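Local coordinates for superantigen-like protein SSL8 (Staphylococcus aureus, PDB 3R2T) that is of unknown function but belongs to the staphylococcal and streptococcal toxin family, whose superantigen-like members are secreted and probably act on host immune defences, at residues Pro70-Ser78 and Phe92-Gln100; Gly117-Glu125 and Lys177-Lys188. All coordinates share one frame; numbering follows the deposited sequence.

Contact 1: residues Pro70-Ser78 and Phe92-Gln100; sequences PSYELTNVS and FNQQNQKFQ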
loop_
_atom_site.group_PDB
_atom_site.type_symbol
_atom_site.label_atom_id
_atom_site.label_comp_id
_atom_site.label_asym_id
_atom_site.label_seq_id
_atom_site.Cartn_x
_atom_site.Cartn_y
_atom_site.Cartn_z
ATOM N N PRO A 70 -3.684 17.705 1.095
ATOM C CA PRO A 70 -2.524 18.023 1.920
ATOM C C PRO A 70 -1.203 17.440 1.436
ATOM O O PRO A 70 -1.192 16.410 0.792
ATOM C CB PRO A 70 -2.879 17.408 3.288
ATOM C CG PRO A 70 -4.205 16.702 3.120
ATOM C CD PRO A 70 -4.495 16.618 1.674
ATOM N N SER A 71 -0.115 18.157 1.715
ATOM C CA SER A 71 1.242 17.713 1.419
ATOM C C SER A 71 2.052 18.153 2.621
ATOM O O SER A 71 1.585 18.981 3.397
ATOM C CB SER A 71 1.804 18.326 0.131
ATOM O OG SER A 71 1.902 19.733 0.221
ATOM N N TYR A 72 3.258 17.619 2.775
ATOM C CA TYR A 72 4.095 17.951 3.921
ATOM C C TYR A 72 5.556 17.960 3.539
ATOM O O TYR A 72 5.991 17.111 2.781
ATOM C CB TYR A 72 3.909 16.892 5.013
ATOM C CG TYR A 72 2.468 16.663 5.456
ATOM C CD1 TYR A 72 1.970 17.229 6.621
ATOM C CD2 TYR A 72 1.611 15.864 4.706
ATOM C CE1 TYR A 72 0.632 17.003 7.027
ATOM C CE2 TYR A 72 0.295 15.633 5.103
ATOM C CZ TYR A 72 -0.186 16.203 6.247
ATOM O OH TYR A 72 -1.493 15.959 6.605
ATOM N N GLU A 73 6.311 18.904 4.084
ATOM C CA GLU A 73 7.740 19.006 3.836
ATOM C C GLU A 73 8.497 18.767 5.140
ATOM O O GLU A 73 8.430 19.563 6.062
ATOM C CB GLU A 73 8.100 20.377 3.279
ATOM C CG GLU A 73 7.482 20.678 1.923
ATOM C CD GLU A 73 7.763 22.087 1.465
ATOM O OE1 GLU A 73 8.783 22.669 1.899
ATOM O OE2 GLU A 73 6.956 22.616 0.670
ATOM N N LEU A 74 9.227 17.661 5.187
ATOM C CA LEU A 74 9.989 17.273 6.352
ATOM C C LEU A 74 11.458 17.489 6.020
ATOM O O LEU A 74 11.881 17.232 4.891
ATOM C CB LEU A 74 9.663 15.825 6.653
ATOM C CG LEU A 74 8.119 15.743 6.656
ATOM C CD1 LEU A 74 7.589 14.350 6.470
ATOM C CD2 LEU A 74 7.550 16.434 7.894
ATOM N N THR A 75 12.236 17.970 6.983
ATOM C CA THR A 75 13.632 18.278 6.712
ATOM C C THR A 75 14.605 17.723 7.741
ATOM O O THR A 75 14.266 17.589 8.910
ATOM C CB THR A 75 13.825 19.811 6.627
ATOM O OG1 THR A 75 12.863 20.363 5.709
ATOM C CG2 THR A 75 15.229 20.165 6.155
ATOM N N ASN A 76 15.821 17.422 7.269
ATOM C CA ASN A 76 16.910 16.897 8.084
ATOM C C ASN A 76 16.444 15.755 8.971
ATOM O O ASN A 76 16.659 15.762 10.186
ATOM C CB ASN A 76 17.556 18.012 8.922
ATOM C CG ASN A 76 18.876 17.569 9.589
ATOM O OD1 ASN A 76 19.538 16.635 9.133
ATOM N ND2 ASN A 76 19.248 18.241 10.661
ATOM N N VAL A 77 15.798 14.778 8.339
ATOM C CA VAL A 77 15.281 13.596 9.013
ATOM C C VAL A 77 16.298 12.469 8.971
ATOM O O VAL A 77 17.093 12.356 8.027
ATOM C CB VAL A 77 13.971 13.062 8.348
ATOM C CG1 VAL A 77 12.851 14.046 8.511
ATOM C CG2 VAL A 77 14.204 12.754 6.890
ATOM N N SER A 78 16.248 11.633 10.000
ATOM C CA SER A 78 17.130 10.484 10.133
ATOM C C SER A 78 16.268 9.238 10.052
ATOM O O SER A 78 15.194 9.176 10.661
ATOM C CB SER A 78 17.848 10.491 11.493
ATOM O OG SER A 78 18.575 11.694 11.713
ATOM N N PHE A 92 8.910 7.819 10.771
ATOM C CA PHE A 92 9.441 8.912 11.578
ATOM C C PHE A 92 8.315 9.800 12.041
ATOM O O PHE A 92 7.180 9.681 11.556
ATOM C CB PHE A 92 10.562 9.695 10.890
ATOM C CG PHE A 92 10.204 10.211 9.551
ATOM C CD1 PHE A 92 9.590 11.443 9.416
ATOM C CD2 PHE A 92 10.496 9.475 8.416
ATOM C CE1 PHE A 92 9.270 11.931 8.173
ATOM C CE2 PHE A 92 10.174 9.939 7.180
ATOM C CZ PHE A 92 9.555 11.175 7.050
ATOM N N ASN A 93 8.642 10.659 13.005
ATOM C CA ASN A 93 7.693 11.568 13.620
ATOM C C ASN A 93 8.167 13.018 13.678
ATOM O O ASN A 93 8.409 13.544 14.773
ATOM C CB ASN A 93 7.401 11.121 15.064
ATOM C CG ASN A 93 6.728 9.763 15.145
ATOM O OD1 ASN A 93 6.276 9.211 14.145
ATOM N ND2 ASN A 93 6.646 9.222 16.357
ATOM N N GLN A 94 8.312 13.672 12.532
ATOM C CA GLN A 94 8.687 15.083 12.544
ATOM C C GLN A 94 7.402 15.895 12.764
ATOM O O GLN A 94 6.324 15.478 12.340
ATOM C CB GLN A 94 9.435 15.506 11.272
ATOM C CG GLN A 94 9.840 17.002 11.281
ATOM C CD GLN A 94 10.897 17.362 10.235
ATOM O OE1 GLN A 94 10.739 18.323 9.475
ATOM N NE2 GLN A 94 11.973 16.582 10.191
ATOM N N GLN A 95 7.522 17.046 13.435
ATOM C CA GLN A 95 6.360 17.883 13.752
ATOM C C GLN A 95 5.496 17.015 14.677
ATOM O O GLN A 95 6.017 16.090 15.324
ATOM C CB GLN A 95 5.625 18.305 12.465
ATOM C CG GLN A 95 6.493 19.154 11.518
ATOM C CD GLN A 95 5.996 19.185 10.068
ATOM O OE1 GLN A 95 5.092 18.431 9.678
ATOM N NE2 GLN A 95 6.626 20.036 9.249
ATOM N N ASN A 96 4.198 17.291 14.765
ATOM C CA ASN A 96 3.335 16.456 15.593
ATOM C C ASN A 96 2.590 15.452 14.713
ATOM O O ASN A 96 1.438 15.097 14.986
ATOM C CB ASN A 96 2.392 17.300 16.455
ATOM C CG ASN A 96 3.149 18.181 17.452
ATOM O OD1 ASN A 96 4.368 18.370 17.333
ATOM N ND2 ASN A 96 2.428 18.727 18.436
ATOM N N GLN A 97 3.283 15.005 13.657
ATOM C CA GLN A 97 2.771 14.019 12.704
ATOM C C GLN A 97 3.689 12.807 12.589
ATOM O O GLN A 97 4.908 12.917 12.729
ATOM C CB GLN A 97 2.556 14.639 11.314
ATOM C CG GLN A 97 1.237 15.376 11.148
ATOM C CD GLN A 97 0.022 14.436 11.220
ATOM O OE1 GLN A 97 0.154 13.198 11.180
ATOM N NE2 GLN A 97 -1.167 15.025 11.327
ATOM N N LYS A 98 3.072 11.658 12.318
ATOM C CA LYS A 98 3.766 10.377 12.165
ATOM C C LYS A 98 3.724 9.986 10.690
ATOM O O LYS A 98 2.676 10.084 10.062
ATOM C CB LYS A 98 3.047 9.294 12.984
ATOM C CG LYS A 98 2.815 9.624 14.464
ATOM C CD LYS A 98 1.985 8.518 15.129
ATOM C CE LYS A 98 1.507 8.871 16.545
ATOM N NZ LYS A 98 2.614 9.067 17.516
ATOM N N PHE A 99 4.850 9.529 10.149
ATOM C CA PHE A 99 4.925 9.150 8.743
ATOM C C PHE A 99 5.477 7.765 8.492
ATOM O O PHE A 99 6.217 7.219 9.307
ATOM C CB PHE A 99 5.822 10.126 7.981
ATOM C CG PHE A 99 5.288 11.516 7.918
ATOM C CD1 PHE A 99 4.416 11.885 6.912
ATOM C CD2 PHE A 99 5.659 12.459 8.859
ATOM C CE1 PHE A 99 3.924 13.161 6.844
ATOM C CE2 PHE A 99 5.174 13.744 8.784
ATOM C CZ PHE A 99 4.305 14.095 7.779
ATOM N N GLN A 100 5.116 7.236 7.324
ATOM C CA GLN A 100 5.578 5.939 6.847
ATOM C C GLN A 100 5.728 6.037 5.338
ATOM O O GLN A 100 4.748 6.022 4.604
ATOM C CB GLN A 100 4.613 4.826 7.226
ATOM C CG GLN A 100 5.059 3.456 6.749
ATOM C CD GLN A 100 4.339 2.337 7.465
ATOM O OE1 GLN A 100 4.151 2.395 8.681
ATOM N NE2 GLN A 100 3.955 1.301 6.727
#
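Leu74 pushes its CD1 methyl onto the face of the Phe99 ring, 3.5 Å from the ring centroid and only 15° off the ring normal, so this CH-pi contact lies almost directly over the centre. The two side chains arrive from opposite directions. Leu74 CD1 also meets the rim of Phe92, 3.4 Å from Phe92 CE1 and near that ring's plane. One branched leucine end thus serves two aromatic rings in different ways. Phe92 in turn carries Val77 CG1 over one face and Phe99 CB over the opposite one, both offset toward the rim. At its edge, Phe99 meets the face of Tyr72 in a T-shaped pair, centroids 5.5 Å apart and planes at 74°. Tyr72 suits this border position because the ring packs against Phe99 while the polar hydroxyl tolerates a partly exposed place.

Beyond the apolar cluster, Gln94 does what a strand neighbour would otherwise do. With CG anti to the backbone N and the chain extended, its carboxamide reaches the backbone of Thr75. Gln94 OE1 accepts from Thr75 N at 2.9 Å in a nearly straight bond (167°), and Gln94 NE2 donates to Thr75 O at 2.8 Å. Both polar groups of Thr75's backbone are therefore gripped by one amide, which also fixes the amide's flip. Leu74, by contrast, pairs its backbone with Val120 of strand 118-122. Just beyond, Asn76 and Val77 both face Leu118 in a G1 beta bulge, where the strand turns its corner. Phe92 and Phe99 exchange two backbone bonds at the base of the loop between strands 87-92 and 99-102. A hairpin folded over a bulged, sharply bent strand in this way belongs to the curled barrel of the OB-fold domain.

Contact 2: residues Gly117-Glu125 and Lys177-Lys188; sequences GLDVFAVPE and KEEVSLKELDFK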
loop_
_atom_site.group_PDB
_atom_site.type_symbol
_atom_site.label_atom_id
_atom_site.label_comp_id
_atom_site.label_asym_id
_atom_site.label_seq_id
_atom_site.Cartn_x
_atom_site.Cartn_y
_atom_site.Cartn_z
ATOM N N GLY A 117 20.400 13.411 7.513
ATOM C CA GLY A 117 20.297 14.504 6.567
ATOM C C GLY A 117 19.338 14.329 5.418
ATOM O O GLY A 117 19.627 14.748 4.316
ATOM N N LEU A 118 18.182 13.741 5.661
ATOM C CA LEU A 118 17.235 13.554 4.574
ATOM C C LEU A 118 16.086 14.558 4.585
ATOM O O LEU A 118 15.731 15.081 5.627
ATOM C CB LEU A 118 16.639 12.163 4.643
ATOM C CG LEU A 118 17.530 10.946 4.500
ATOM C CD1 LEU A 118 16.723 9.687 4.860
ATOM C CD2 LEU A 118 18.097 10.875 3.094
ATOM N N ASP A 119 15.541 14.842 3.400
ATOM C CA ASP A 119 14.338 15.689 3.249
ATOM C C ASP A 119 13.291 14.750 2.683
ATOM O O ASP A 119 13.611 13.790 1.976
ATOM C CB ASP A 119 14.532 16.894 2.320
ATOM C CG ASP A 119 15.358 18.018 2.957
ATOM O OD1 ASP A 119 15.716 17.915 4.152
ATOM O OD2 ASP A 119 15.631 19.023 2.265
ATOM N N VAL A 120 12.037 15.006 3.007
ATOM C CA VAL A 120 10.981 14.147 2.553
ATOM C C VAL A 120 9.773 14.959 2.208
ATOM O O VAL A 120 9.317 15.777 3.020
ATOM C CB VAL A 120 10.576 13.143 3.659
ATOM C CG1 VAL A 120 9.375 12.305 3.229
ATOM C CG2 VAL A 120 11.767 12.248 4.062
ATOM N N PHE A 121 9.275 14.766 0.981
ATOM C CA PHE A 121 8.066 15.412 0.552
ATOM C C PHE A 121 7.058 14.289 0.630
ATOM O O PHE A 121 7.236 13.269 0.001
ATOM C CB PHE A 121 8.181 15.975 -0.861
ATOM C CG PHE A 121 6.942 16.704 -1.303
ATOM C CD1 PHE A 121 6.702 18.005 -0.874
ATOM C CD2 PHE A 121 6.010 16.088 -2.123
ATOM C CE1 PHE A 121 5.542 18.682 -1.263
ATOM C CE2 PHE A 121 4.857 16.751 -2.509
ATOM C CZ PHE A 121 4.616 18.045 -2.073
ATOM N N ALA A 122 6.015 14.471 1.421
ATOM C CA ALA A 122 5.013 13.432 1.644
ATOM C C ALA A 122 3.608 13.872 1.294
ATOM O O ALA A 122 3.230 15.019 1.528
ATOM C CB ALA A 122 5.060 12.984 3.121
ATOM N N VAL A 123 2.858 12.940 0.712
ATOM C CA VAL A 123 1.461 13.137 0.315
ATOM C C VAL A 123 0.722 11.872 0.773
ATOM O O VAL A 123 1.162 10.757 0.514
ATOM C CB VAL A 123 1.327 13.316 -1.216
ATOM C CG1 VAL A 123 -0.130 13.511 -1.618
ATOM C CG2 VAL A 123 2.158 14.485 -1.674
ATOM N N PRO A 124 -0.403 12.028 1.448
ATOM C CA PRO A 124 -1.022 10.783 1.884
ATOM C C PRO A 124 -1.705 9.980 0.780
ATOM O O PRO A 124 -2.451 10.549 0.001
ATOM C CB PRO A 124 -2.087 11.251 2.903
ATOM C CG PRO A 124 -2.020 12.762 2.927
ATOM C CD PRO A 124 -1.242 13.198 1.735
ATOM N N GLU A 125 -1.379 8.689 0.685
ATOM C CA GLU A 125 -2.095 7.767 -0.195
ATOM C C GLU A 125 -3.209 7.269 0.747
ATOM O O GLU A 125 -4.326 7.013 0.320
ATOM C CB GLU A 125 -1.222 6.633 -0.685
ATOM C CG GLU A 125 -0.010 7.087 -1.490
ATOM C CD GLU A 125 -0.392 7.911 -2.706
ATOM O OE1 GLU A 125 -1.493 7.719 -3.291
ATOM O OE2 GLU A 125 0.413 8.771 -3.073
ATOM N N LYS A 177 15.048 23.462 -2.783
ATOM C CA LYS A 177 16.041 22.415 -2.634
ATOM C C LYS A 177 17.004 22.241 -3.813
ATOM O O LYS A 177 16.609 22.383 -4.963
ATOM C CB LYS A 177 15.314 21.091 -2.417
ATOM C CG LYS A 177 14.428 21.058 -1.172
ATOM C CD LYS A 177 13.613 19.746 -1.141
ATOM C CE LYS A 177 14.355 18.581 -0.554
ATOM N NZ LYS A 177 15.791 18.406 -0.861
ATOM N N GLU A 178 18.252 21.906 -3.494
ATOM C CA GLU A 178 19.304 21.634 -4.492
ATOM C C GLU A 178 18.970 20.333 -5.213
ATOM O O GLU A 178 19.164 20.190 -6.439
ATOM C CB GLU A 178 20.647 21.487 -3.798
ATOM C CG GLU A 178 21.056 22.757 -3.065
ATOM C CD GLU A 178 22.194 22.568 -2.068
ATOM O OE1 GLU A 178 22.566 23.581 -1.437
ATOM O OE2 GLU A 178 22.695 21.429 -1.898
ATOM N N GLU A 179 18.458 19.386 -4.433
ATOM C CA GLU A 179 18.036 18.104 -4.947
ATOM C C GLU A 179 16.531 18.021 -4.657
ATOM O O GLU A 179 16.116 18.043 -3.499
ATOM C CB GLU A 179 18.800 16.981 -4.244
ATOM C CG GLU A 179 18.484 15.588 -4.810
ATOM C CD GLU A 179 19.241 14.438 -4.108
ATOM O OE1 GLU A 179 18.751 13.939 -3.065
ATOM O OE2 GLU A 179 20.294 14.007 -4.652
ATOM N N VAL A 180 15.723 17.916 -5.698
ATOM C CA VAL A 180 14.291 17.873 -5.549
ATOM C C VAL A 180 13.694 16.631 -6.251
ATOM O O VAL A 180 14.091 16.274 -7.364
ATOM C CB VAL A 180 13.683 19.172 -6.107
ATOM C CG1 VAL A 180 13.851 19.226 -7.586
ATOM C CG2 VAL A 180 12.208 19.322 -5.713
ATOM N N SER A 181 12.751 15.961 -5.587
ATOM C CA SER A 181 12.129 14.770 -6.162
ATOM C C SER A 181 11.135 15.193 -7.227
ATOM O O SER A 181 10.569 16.269 -7.159
ATOM C CB SER A 181 11.406 13.943 -5.077
ATOM O OG SER A 181 10.275 14.646 -4.529
ATOM N N LEU A 182 10.935 14.331 -8.221
ATOM C CA LEU A 182 9.983 14.577 -9.266
ATOM C C LEU A 182 8.583 14.600 -8.637
ATOM O O LEU A 182 7.702 15.282 -9.111
ATOM C CB LEU A 182 10.069 13.463 -10.281
ATOM C CG LEU A 182 9.239 13.538 -11.549
ATOM C CD1 LEU A 182 9.666 14.769 -12.394
ATOM C CD2 LEU A 182 9.398 12.210 -12.340
ATOM N N LYS A 183 8.416 13.831 -7.566
ATOM C CA LYS A 183 7.180 13.775 -6.820
ATOM C C LYS A 183 6.787 15.171 -6.363
ATOM O O LYS A 183 5.632 15.608 -6.573
ATOM C CB LYS A 183 7.364 12.855 -5.609
ATOM C CG LYS A 183 6.191 12.787 -4.656
ATOM C CD LYS A 183 6.584 12.068 -3.389
ATOM C CE LYS A 183 5.395 11.906 -2.460
ATOM N NZ LYS A 183 4.413 10.981 -3.088
ATOM N N GLU A 184 7.742 15.880 -5.746
ATOM C CA GLU A 184 7.471 17.240 -5.230
ATOM C C GLU A 184 7.143 18.230 -6.359
ATOM O O GLU A 184 6.192 18.995 -6.253
ATOM C CB GLU A 184 8.618 17.749 -4.316
ATOM C CG GLU A 184 8.495 19.216 -3.924
ATOM C CD GLU A 184 9.439 19.668 -2.798
ATOM O OE1 GLU A 184 10.282 18.871 -2.295
ATOM O OE2 GLU A 184 9.319 20.854 -2.412
ATOM N N LEU A 185 7.920 18.191 -7.437
ATOM C CA LEU A 185 7.677 19.086 -8.575
ATOM C C LEU A 185 6.315 18.799 -9.180
ATOM O O LEU A 185 5.547 19.701 -9.417
ATOM C CB LEU A 185 8.745 18.906 -9.638
ATOM C CG LEU A 185 10.151 19.319 -9.238
ATOM C CD1 LEU A 185 11.112 19.096 -10.394
ATOM C CD2 LEU A 185 10.185 20.770 -8.811
ATOM N N ASP A 186 6.031 17.522 -9.416
ATOM C CA ASP A 186 4.754 17.082 -9.973
ATOM C C ASP A 186 3.554 17.568 -9.176
ATOM O O ASP A 186 2.590 18.078 -9.744
ATOM C CB ASP A 186 4.708 15.559 -9.984
ATOM C CG ASP A 186 3.323 15.005 -10.394
ATOM O OD1 ASP A 186 2.698 14.324 -9.556
ATOM O OD2 ASP A 186 2.847 15.272 -11.521
ATOM N N PHE A 187 3.617 17.390 -7.852
ATOM C CA PHE A 187 2.530 17.749 -6.968
ATOM C C PHE A 187 2.333 19.260 -6.882
ATOM O O PHE A 187 1.192 19.757 -6.968
ATOM C CB PHE A 187 2.757 17.188 -5.551
ATOM C CG PHE A 187 1.545 17.329 -4.642
ATOM C CD1 PHE A 187 1.329 18.493 -3.920
ATOM C CD2 PHE A 187 0.613 16.302 -4.550
ATOM C CE1 PHE A 187 0.218 18.631 -3.120
ATOM C CE2 PHE A 187 -0.510 16.427 -3.752
ATOM C CZ PHE A 187 -0.715 17.587 -3.029
ATOM N N LYS A 188 3.431 19.991 -6.710
ATOM C CA LYS A 188 3.354 21.458 -6.596
ATOM C C LYS A 188 2.911 22.092 -7.900
ATOM O O LYS A 188 2.179 23.075 -7.910
ATOM C CB LYS A 188 4.711 22.049 -6.174
ATOM C CG LYS A 188 5.068 21.927 -4.675
ATOM C CD LYS A 188 6.503 22.439 -4.456
ATOM C CE LYS A 188 6.743 22.906 -3.014
ATOM N NZ LYS A 188 6.407 21.918 -1.971
HETATM O O HOH W 1 2.600 9.592 -1.536
#
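Strand 118-122 runs beside helical residues 182-188, the start of helix 182-197, with axes 8.6 Å apart and N-to-C directions 39° apart, an alpha/beta packing that joins the OB-fold domain to the beta-grasp domain. The closest pair of CA atoms is Phe121 and Glu184, 6.1 Å apart. Phe121 is the centre of the contact: a large flat side chain suits a strand position facing a helix, where a broad apolar surface is buried. Its CG stands anti to the backbone N (chi1 -178°), which sends the ring across the helix surface. Glu184 CB lies over one face of the Phe121 ring, 3.9 Å from its centroid, and the carboxylate of Glu184 is turned nearly parallel to the ring, 14° apart. The Phe187 ring meets that of Phe121 obliquely, while Val123 CG2 sits over a face of Phe187, offset toward its rim.

Charged residues frame this apolar core. Lys188 NZ approaches Phe121 CE1 and bridges Glu184 OE2, but its stronger partner is Glu73. Ser181 is the N-cap of the helix, its OG accepting from Glu184 N. Near the start of the strand Asp119 OD2 forms a salt bridge with Lys177 NZ (3.2 Å), and the lysine also donates to Glu179 O and Thr140 OG1, so its buried ammonium is shared among several acceptors. Lys183 CG lies at the edge of the Phe121 ring, and CE passes beside Phe121 O before the chain bends toward Glu125, stopping short of a direct salt bridge. One water closes the gap, accepting from Lys183 NZ and donating to Val123 O and Glu125 OE2, each at 2.8 Å.

Overall arrangement
Contact 1 lies within the OB-fold domain, its centre about 15 Å from the centre of the chain, and is partly buried; contact 2, its centre about 5 Å from that of the chain, is buried and spans two domains. Their centres are about 12 Å apart, and strands 72-79 and 118-122, one from each, are antiparallel neighbours in the same sheet. Contact 1 joins an aromatic and aliphatic cluster to an amide that binds backbone, whereas contact 2 surrounds its aromatic core with salt bridges, a helix cap and a bridging water. A charged pair joins the strand of contact 1 to the helix of contact 2.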